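Local coordinates for peptidoglycan D,D-transpeptidase PbpA (Mycobacterium tuberculosis, PDB 3UN7), which probably cross-links the peptidoglycan of the mycobacterial cell wall as a penicillin-binding D,D-transpeptidase and helps to regulate cell length, at residues S186-P191 and D312-P317; G277-P282 and S292-I297. One frame throughout, in Å; residues are numbered along the deposited sequence.

In the fold
Both contacts belong to the transpeptidase domain and join loop to loop, yet they differ in chemistry with depth. Interaction 1, between 186-191 and 312-317, is the more buried and larger of the two, held by a pair of backbone hydrogen bonds and by proline, valine and leucine side chains close to the probable active-site serine. Interaction 2, between 277-282 and 292-297, is partly buried, lies away from the probable catalytic serine and relies on a charged side chain and a water. The two are neighbours: the backbones of Ala314 and Thr293 are hydrogen-bonded, as are Thr316 N and Ser292 OG, so 312-317 pairs with 186-191 and also with 292-297.

Interaction 1 (S186-P191 and D312-P317); sequences SETYPP and DVALTP
Tyr189 and Leu315 exchange two backbone hydrogen bonds, an isolated antiparallel hydrogen-bonded pair between two loops. Leu315 N gives the straighter bond, 2.8 Å to Tyr189 O at 171° at the hydrogen. In return Tyr189 N lies 2.9 Å from Leu315 O, approaching from above the carbonyl plane, 40° out of it.

Around this bridge four CA-H...O contacts extend the backbone pairing. Thr188 CA adds to the load on Leu315 O, and Ala314 CA does the same for Tyr189 O. Farther out, Pro190 CA faces Val313 O, while Thr316 CA sits 3.4 Å from Glu187 O, a buried carbonyl oxygen with no hydrogen-bond donor in the model, so that C-H groups are what it meets here.

In the transpeptidase fold this pairing ties the approach to helix 196-205, with the probable acyl-ester serine Ser193 just beyond Pro191, to the start of helix 317-328. Thr316 is the N-cap of the latter helix: its OG1 accepts from Ala319 N.

Apolar contacts cluster at the Pro191 end. The proline ring crosses the Val313 side chain at about a right angle, and CG of Pro191 presses to 3.5 Å from Val313 CG1, a tight carbon pair; with CG1 anti to the backbone N of Val313 (chi1 -166°), this branch is the one turned to the ring. Leu315 meets the same ring with both methyls, CD1 at Pro191 CG and CD2 at Pro191 CB, each pair 4.0 Å apart. Beside the bridge, Thr188 lays its CB and OG1 against Ala314 CB and, toward the other end, its CG2 against Thr316 CG2. The Tyr189 ring receives Pro317 CD at its edge, near the ring plane and 4.0 Å from Tyr189 CD2, while its hydroxyl is hydrogen-bonded to Glu432.

Interaction 2 (G277-P282 and S292-I297); sequences GLDSPP and STVGPI
Asp279 reaches across to Thr293 and Val294 from a type II beta turn, Gly277 to Ser280, that overlaps the Schellman motif closing helix 266-275; Gly277, with positive phi, is its C-prime residue. Both carboxylate oxygens are used on their syn sides. Thr293 OG1 donates to Asp279 OD1 over 2.6 Å, and Val294 N donates to Asp279 OD2 over 2.8 Å in a nearly straight bond (170°). Two donors from consecutive residues thus fix the rotation of the carboxylate. Arg274 is a long, weak ion-pair partner of OD2. The backbone adds a third direct bond, from Asp279 N to Ser292 O at 2.7 Å.

Apolar packing is slighter. Leu278 sets CG 3.9 Å from Ser292 CB and lays CD2 against the Thr293 carbonyl group and, more loosely, Val294 CB; it also touches Leu315.

A single water bridges the two loops, donating to Gly277 O and Ser280 O and accepting from Ser292 N. Thr293 OG1, anti to its own backbone N (chi1 -175°), closes an ST turn as well as serving the aspartate: it accepts from Gly295 N at 3.0 Å.

Interaction 1 (S186-P191 and D312-P317)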
ATOM      1  N   SER A 186      -7.819   1.277   2.942  1.00 30.70           N
ATOM      2  CA  SER A 186      -8.934   1.445   3.896  1.00 33.19           C
ATOM      3  C   SER A 186      -8.695   0.749   5.226  1.00 34.11           C
ATOM      4  O   SER A 186      -9.441   0.972   6.178  1.00 35.36           O
ATOM      5  CB  SER A 186     -10.250   0.915   3.307  1.00 33.50           C
ATOM      6  OG  SER A 186     -10.677   1.697   2.207  1.00 36.78           O
ATOM      7  N   GLU A 187      -7.684  -0.112   5.290  1.00 34.16           N
ATOM      8  CA  GLU A 187      -7.428  -0.889   6.504  1.00 35.63           C
ATOM      9  C   GLU A 187      -6.009  -0.615   6.973  1.00 34.75           C
ATOM     10  O   GLU A 187      -5.103  -0.431   6.149  1.00 33.56           O
ATOM     11  CB  GLU A 187      -7.653  -2.386   6.237  1.00 35.81           C
ATOM     12  CG  GLU A 187      -7.580  -3.326   7.473  1.00 39.42           C
ATOM     13  CD  GLU A 187      -8.090  -4.750   7.183  1.00 40.42           C
ATOM     14  OE1 GLU A 187      -8.868  -4.941   6.218  1.00 43.73           O
ATOM     15  OE2 GLU A 187      -7.710  -5.695   7.919  1.00 46.12           O
ATOM     16  N   THR A 188      -5.821  -0.560   8.292  1.00 34.28           N
ATOM     17  CA  THR A 188      -4.493  -0.379   8.858  1.00 33.56           C
ATOM     18  C   THR A 188      -4.086  -1.661   9.566  1.00 34.02           C
ATOM     19  O   THR A 188      -4.940  -2.409  10.063  1.00 33.68           O
ATOM     20  CB  THR A 188      -4.417   0.782   9.869  1.00 34.76           C
ATOM     21  OG1 THR A 188      -5.401   0.583  10.879  1.00 34.97           O
ATOM     22  CG2 THR A 188      -4.619   2.130   9.203  1.00 34.14           C
ATOM     23  N   TYR A 189      -2.778  -1.900   9.602  1.00 33.24           N
ATOM     24  CA  TYR A 189      -2.195  -3.131  10.135  1.00 33.37           C
ATOM     25  C   TYR A 189      -0.962  -2.754  10.911  1.00 32.74           C
ATOM     26  O   TYR A 189      -0.330  -1.758  10.580  1.00 32.81           O
ATOM     27  CB  TYR A 189      -1.754  -4.037   8.987  1.00 33.12           C
ATOM     28  CG  TYR A 189      -2.867  -4.460   8.077  1.00 34.18           C
ATOM     29  CD1 TYR A 189      -3.575  -5.648   8.320  1.00 34.85           C
ATOM     30  CD2 TYR A 189      -3.225  -3.683   6.978  1.00 31.17           C
ATOM     31  CE1 TYR A 189      -4.611  -6.049   7.480  1.00 35.37           C
ATOM     32  CE2 TYR A 189      -4.254  -4.076   6.127  1.00 32.65           C
ATOM     33  CZ  TYR A 189      -4.939  -5.260   6.382  1.00 34.66           C
ATOM     34  OH  TYR A 189      -5.950  -5.653   5.544  1.00 34.76           O
ATOM     35  N   PRO A 190      -0.592  -3.546  11.936  1.00 32.95           N
ATOM     36  CA  PRO A 190       0.727  -3.294  12.521  1.00 32.53           C
ATOM     37  C   PRO A 190       1.788  -3.520  11.447  1.00 31.59           C
ATOM     38  O   PRO A 190       1.695  -4.507  10.716  1.00 30.91           O
ATOM     39  CB  PRO A 190       0.847  -4.360  13.623  1.00 33.26           C
ATOM     40  CG  PRO A 190      -0.555  -4.797  13.904  1.00 34.65           C
ATOM     41  CD  PRO A 190      -1.316  -4.637  12.619  1.00 33.70           C
ATOM     42  N   PRO A 191       2.756  -2.593  11.315  1.00 30.97           N
ATOM     43  CA  PRO A 191       3.839  -2.745  10.341  1.00 30.61           C
ATOM     44  C   PRO A 191       4.940  -3.714  10.806  1.00 31.57           C
ATOM     45  O   PRO A 191       5.739  -4.184   9.990  1.00 30.59           O
ATOM     46  CB  PRO A 191       4.394  -1.326  10.234  1.00 29.96           C
ATOM     47  CG  PRO A 191       4.192  -0.773  11.632  1.00 30.64           C
ATOM     48  CD  PRO A 191       2.847  -1.311  12.043  1.00 31.00           C
ATOM     49  N   ASP A 312       0.655   0.200  19.348  1.00 39.04           N
ATOM     50  CA  ASP A 312      -0.425   0.920  18.675  1.00 38.24           C
ATOM     51  C   ASP A 312      -0.062   1.412  17.256  1.00 36.33           C
ATOM     52  O   ASP A 312      -0.856   2.092  16.614  1.00 35.84           O
ATOM     53  CB  ASP A 312      -0.884   2.106  19.513  1.00 38.84           C
ATOM     54  CG  ASP A 312      -1.400   1.701  20.888  1.00 41.87           C
ATOM     55  OD1 ASP A 312      -2.317   0.865  20.961  1.00 44.08           O
ATOM     56  OD2 ASP A 312      -0.900   2.237  21.897  1.00 42.62           O
ATOM     57  N   VAL A 313       1.126   1.083  16.769  1.00 35.09           N
ATOM     58  CA  VAL A 313       1.488   1.452  15.387  1.00 33.77           C
ATOM     59  C   VAL A 313       0.584   0.741  14.374  1.00 33.45           C
ATOM     60  O   VAL A 313       0.444  -0.478  14.405  1.00 32.95           O
ATOM     61  CB  VAL A 313       2.971   1.157  15.073  1.00 33.36           C
ATOM     62  CG1 VAL A 313       3.399   1.854  13.785  1.00 32.17           C
ATOM     63  CG2 VAL A 313       3.837   1.617  16.210  1.00 32.89           C
ATOM     64  N   ALA A 314      -0.035   1.511  13.480  1.00 33.09           N
ATOM     65  CA  ALA A 314      -0.941   0.937  12.486  1.00 32.90           C
ATOM     66  C   ALA A 314      -0.826   1.735  11.189  1.00 32.67           C
ATOM     67  O   ALA A 314      -0.974   2.956  11.194  1.00 32.44           O
ATOM     68  CB  ALA A 314      -2.378   0.929  13.012  1.00 33.59           C
ATOM     69  N   LEU A 315      -0.523   1.034  10.096  1.00 32.39           N
ATOM     70  CA  LEU A 315      -0.260   1.655   8.801  1.00 32.39           C
ATOM     71  C   LEU A 315      -1.100   0.982   7.729  1.00 31.92           C
ATOM     72  O   LEU A 315      -1.342  -0.226   7.788  1.00 32.46           O
ATOM     73  CB  LEU A 315       1.215   1.456   8.428  1.00 32.44           C
ATOM     74  CG  LEU A 315       2.336   2.441   8.789  1.00 34.96           C
ATOM     75  CD1 LEU A 315       2.525   2.599  10.261  1.00 34.67           C
ATOM     76  CD2 LEU A 315       3.632   1.970   8.154  1.00 32.60           C
ATOM     77  N   THR A 316      -1.528   1.753   6.734  1.00 30.89           N
ATOM     78  CA  THR A 316      -2.112   1.169   5.532  1.00 29.80           C
ATOM     79  C   THR A 316      -0.957   0.613   4.723  1.00 28.97           C
ATOM     80  O   THR A 316       0.172   1.065   4.883  1.00 30.05           O
ATOM     81  CB  THR A 316      -2.863   2.200   4.676  1.00 29.50           C
ATOM     82  OG1 THR A 316      -1.958   3.216   4.234  1.00 29.20           O
ATOM     83  CG2 THR A 316      -4.028   2.845   5.460  1.00 29.25           C
ATOM     84  N   PRO A 317      -1.207  -0.414   3.897  1.00 28.36           N
ATOM     85  CA  PRO A 317      -0.199  -0.818   2.911  1.00 27.34           C
ATOM     86  C   PRO A 317       0.299   0.338   2.019  1.00 27.00           C
ATOM     87  O   PRO A 317       1.488   0.415   1.741  1.00 25.54           O
ATOM     88  CB  PRO A 317      -0.914  -1.899   2.103  1.00 27.70           C
ATOM     89  CG  PRO A 317      -1.855  -2.536   3.154  1.00 28.26           C
ATOM     90  CD  PRO A 317      -2.368  -1.325   3.911  1.00 28.45           C
TER

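Interaction 2 (G277-P282 and S292-I297)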
ATOM      1  N   GLY A 277       4.572  10.695   7.232  1.00 38.86           N
ATOM      2  CA  GLY A 277       3.151  10.734   6.918  1.00 38.97           C
ATOM      3  C   GLY A 277       2.198  10.088   7.903  1.00 39.06           C
ATOM      4  O   GLY A 277       0.989  10.075   7.670  1.00 39.60           O
ATOM      5  N   LEU A 278       2.711   9.526   8.993  1.00 38.58           N
ATOM      6  CA  LEU A 278       1.823   8.972  10.009  1.00 38.25           C
ATOM      7  C   LEU A 278       1.228  10.109  10.833  1.00 39.05           C
ATOM      8  O   LEU A 278       1.848  11.166  10.970  1.00 38.98           O
ATOM      9  CB  LEU A 278       2.569   8.000  10.920  1.00 38.23           C
ATOM     10  CG  LEU A 278       2.728   6.549  10.448  1.00 38.09           C
ATOM     11  CD1 LEU A 278       3.446   6.461   9.101  1.00 37.61           C
ATOM     12  CD2 LEU A 278       3.478   5.771  11.524  1.00 38.40           C
ATOM     13  N   ASP A 279       0.031   9.886  11.370  1.00 38.84           N
ATOM     14  CA  ASP A 279      -0.620  10.852  12.251  1.00 39.83           C
ATOM     15  C   ASP A 279      -0.908  12.193  11.563  1.00 40.14           C
ATOM     16  O   ASP A 279      -1.075  13.230  12.213  1.00 40.75           O
ATOM     17  CB  ASP A 279       0.165  10.991  13.564  1.00 40.47           C
ATOM     18  CG  ASP A 279       0.153   9.708  14.363  1.00 40.77           C
ATOM     19  OD1 ASP A 279      -0.925   9.348  14.875  1.00 42.94           O
ATOM     20  OD2 ASP A 279       1.199   9.032  14.439  1.00 43.04           O
ATOM     21  N   SER A 280      -1.005  12.124  10.237  1.00 39.54           N
ATOM     22  CA  SER A 280      -1.464  13.211   9.387  1.00 40.25           C
ATOM     23  C   SER A 280      -2.585  12.664   8.500  1.00 39.25           C
ATOM     24  O   SER A 280      -2.449  11.566   7.931  1.00 38.15           O
ATOM     25  CB  SER A 280      -0.314  13.728   8.520  1.00 40.60           C
ATOM     26  OG  SER A 280      -0.557  15.063   8.081  1.00 44.70           O
ATOM     27  N   PRO A 281      -3.699  13.415   8.369  1.00 39.14           N
ATOM     28  CA  PRO A 281      -4.809  12.908   7.563  1.00 38.31           C
ATOM     29  C   PRO A 281      -4.395  12.850   6.108  1.00 37.04           C
ATOM     30  O   PRO A 281      -3.975  13.863   5.559  1.00 37.68           O
ATOM     31  CB  PRO A 281      -5.917  13.954   7.765  1.00 39.36           C
ATOM     32  CG  PRO A 281      -5.478  14.810   8.837  1.00 39.85           C
ATOM     33  CD  PRO A 281      -3.992  14.748   8.928  1.00 40.20           C
ATOM     34  N   PRO A 282      -4.427  11.655   5.498  1.00 35.51           N
ATOM     35  CA  PRO A 282      -4.043  11.606   4.092  1.00 34.48           C
ATOM     36  C   PRO A 282      -4.908  12.460   3.164  1.00 34.41           C
ATOM     37  O   PRO A 282      -6.118  12.619   3.383  1.00 33.56           O
ATOM     38  CB  PRO A 282      -4.183  10.120   3.738  1.00 34.10           C
ATOM     39  CG  PRO A 282      -3.983   9.413   5.029  1.00 33.78           C
ATOM     40  CD  PRO A 282      -4.688  10.306   6.037  1.00 35.10           C
ATOM     41  N   SER A 292      -2.822   6.581   9.057  1.00 31.48           N
ATOM     42  CA  SER A 292      -1.896   5.716   9.761  1.00 31.43           C
ATOM     43  C   SER A 292      -1.402   6.421  11.015  1.00 32.40           C
ATOM     44  O   SER A 292      -1.414   7.649  11.086  1.00 32.61           O
ATOM     45  CB  SER A 292      -0.697   5.375   8.875  1.00 30.44           C
ATOM     46  OG  SER A 292      -1.106   4.609   7.757  1.00 30.00           O
ATOM     47  N   THR A 293      -0.982   5.641  12.004  1.00 32.94           N
ATOM     48  CA  THR A 293      -0.627   6.214  13.308  1.00 35.10           C
ATOM     49  C   THR A 293       0.543   5.477  13.955  1.00 35.42           C
ATOM     50  O   THR A 293       0.709   4.285  13.742  1.00 35.09           O
ATOM     51  CB  THR A 293      -1.839   6.250  14.279  1.00 36.09           C
ATOM     52  OG1 THR A 293      -1.456   6.928  15.486  1.00 37.58           O
ATOM     53  CG2 THR A 293      -2.322   4.844  14.626  1.00 37.00           C
ATOM     54  N   VAL A 294       1.355   6.214  14.707  1.00 36.53           N
ATOM     55  CA  VAL A 294       2.409   5.632  15.537  1.00 37.52           C
ATOM     56  C   VAL A 294       1.853   5.247  16.926  1.00 39.03           C
ATOM     57  O   VAL A 294       2.483   4.499  17.683  1.00 39.81           O
ATOM     58  CB  VAL A 294       3.618   6.605  15.650  1.00 37.35           C
ATOM     59  CG1 VAL A 294       3.299   7.782  16.587  1.00 37.91           C
ATOM     60  CG2 VAL A 294       4.876   5.870  16.088  1.00 37.51           C
ATOM     61  N   GLY A 295       0.674   5.765  17.257  1.00 40.43           N
ATOM     62  CA  GLY A 295       0.066   5.536  18.570  1.00 41.86           C
ATOM     63  C   GLY A 295       0.493   6.595  19.569  1.00 43.00           C
ATOM     64  O   GLY A 295       1.403   7.373  19.285  1.00 43.08           O
ATOM     65  N   PRO A 296      -0.161   6.636  20.748  1.00 44.14           N
ATOM     66  CA  PRO A 296       0.154   7.666  21.735  1.00 45.23           C
ATOM     67  C   PRO A 296       1.464   7.428  22.498  1.00 45.48           C
ATOM     68  O   PRO A 296       2.024   8.374  23.053  1.00 46.76           O
ATOM     69  CB  PRO A 296      -1.050   7.624  22.680  1.00 46.46           C
ATOM     70  CG  PRO A 296      -1.516   6.193  22.609  1.00 46.56           C
ATOM     71  CD  PRO A 296      -1.221   5.719  21.215  1.00 44.61           C
ATOM     72  N   ILE A 297       1.952   6.187  22.516  1.00 44.97           N
ATOM     73  CA  ILE A 297       3.198   5.824  23.235  1.00 44.34           C
ATOM     74  C   ILE A 297       3.189   6.279  24.719  1.00 45.87           C
ATOM     75  O   ILE A 297       4.008   7.116  25.117  1.00 45.34           O
ATOM     76  CB  ILE A 297       4.497   6.328  22.500  1.00 43.58           C
ATOM     77  CG1 ILE A 297       4.408   6.131  20.966  1.00 42.60           C
ATOM     78  CG2 ILE A 297       5.708   5.605  23.028  1.00 43.59           C
ATOM     79  CD1 ILE A 297       5.595   6.703  20.189  1.00 41.50           C
TER
HETATM   80  O   HOH W   1      -1.503   9.016   7.666  1.00 33.02           O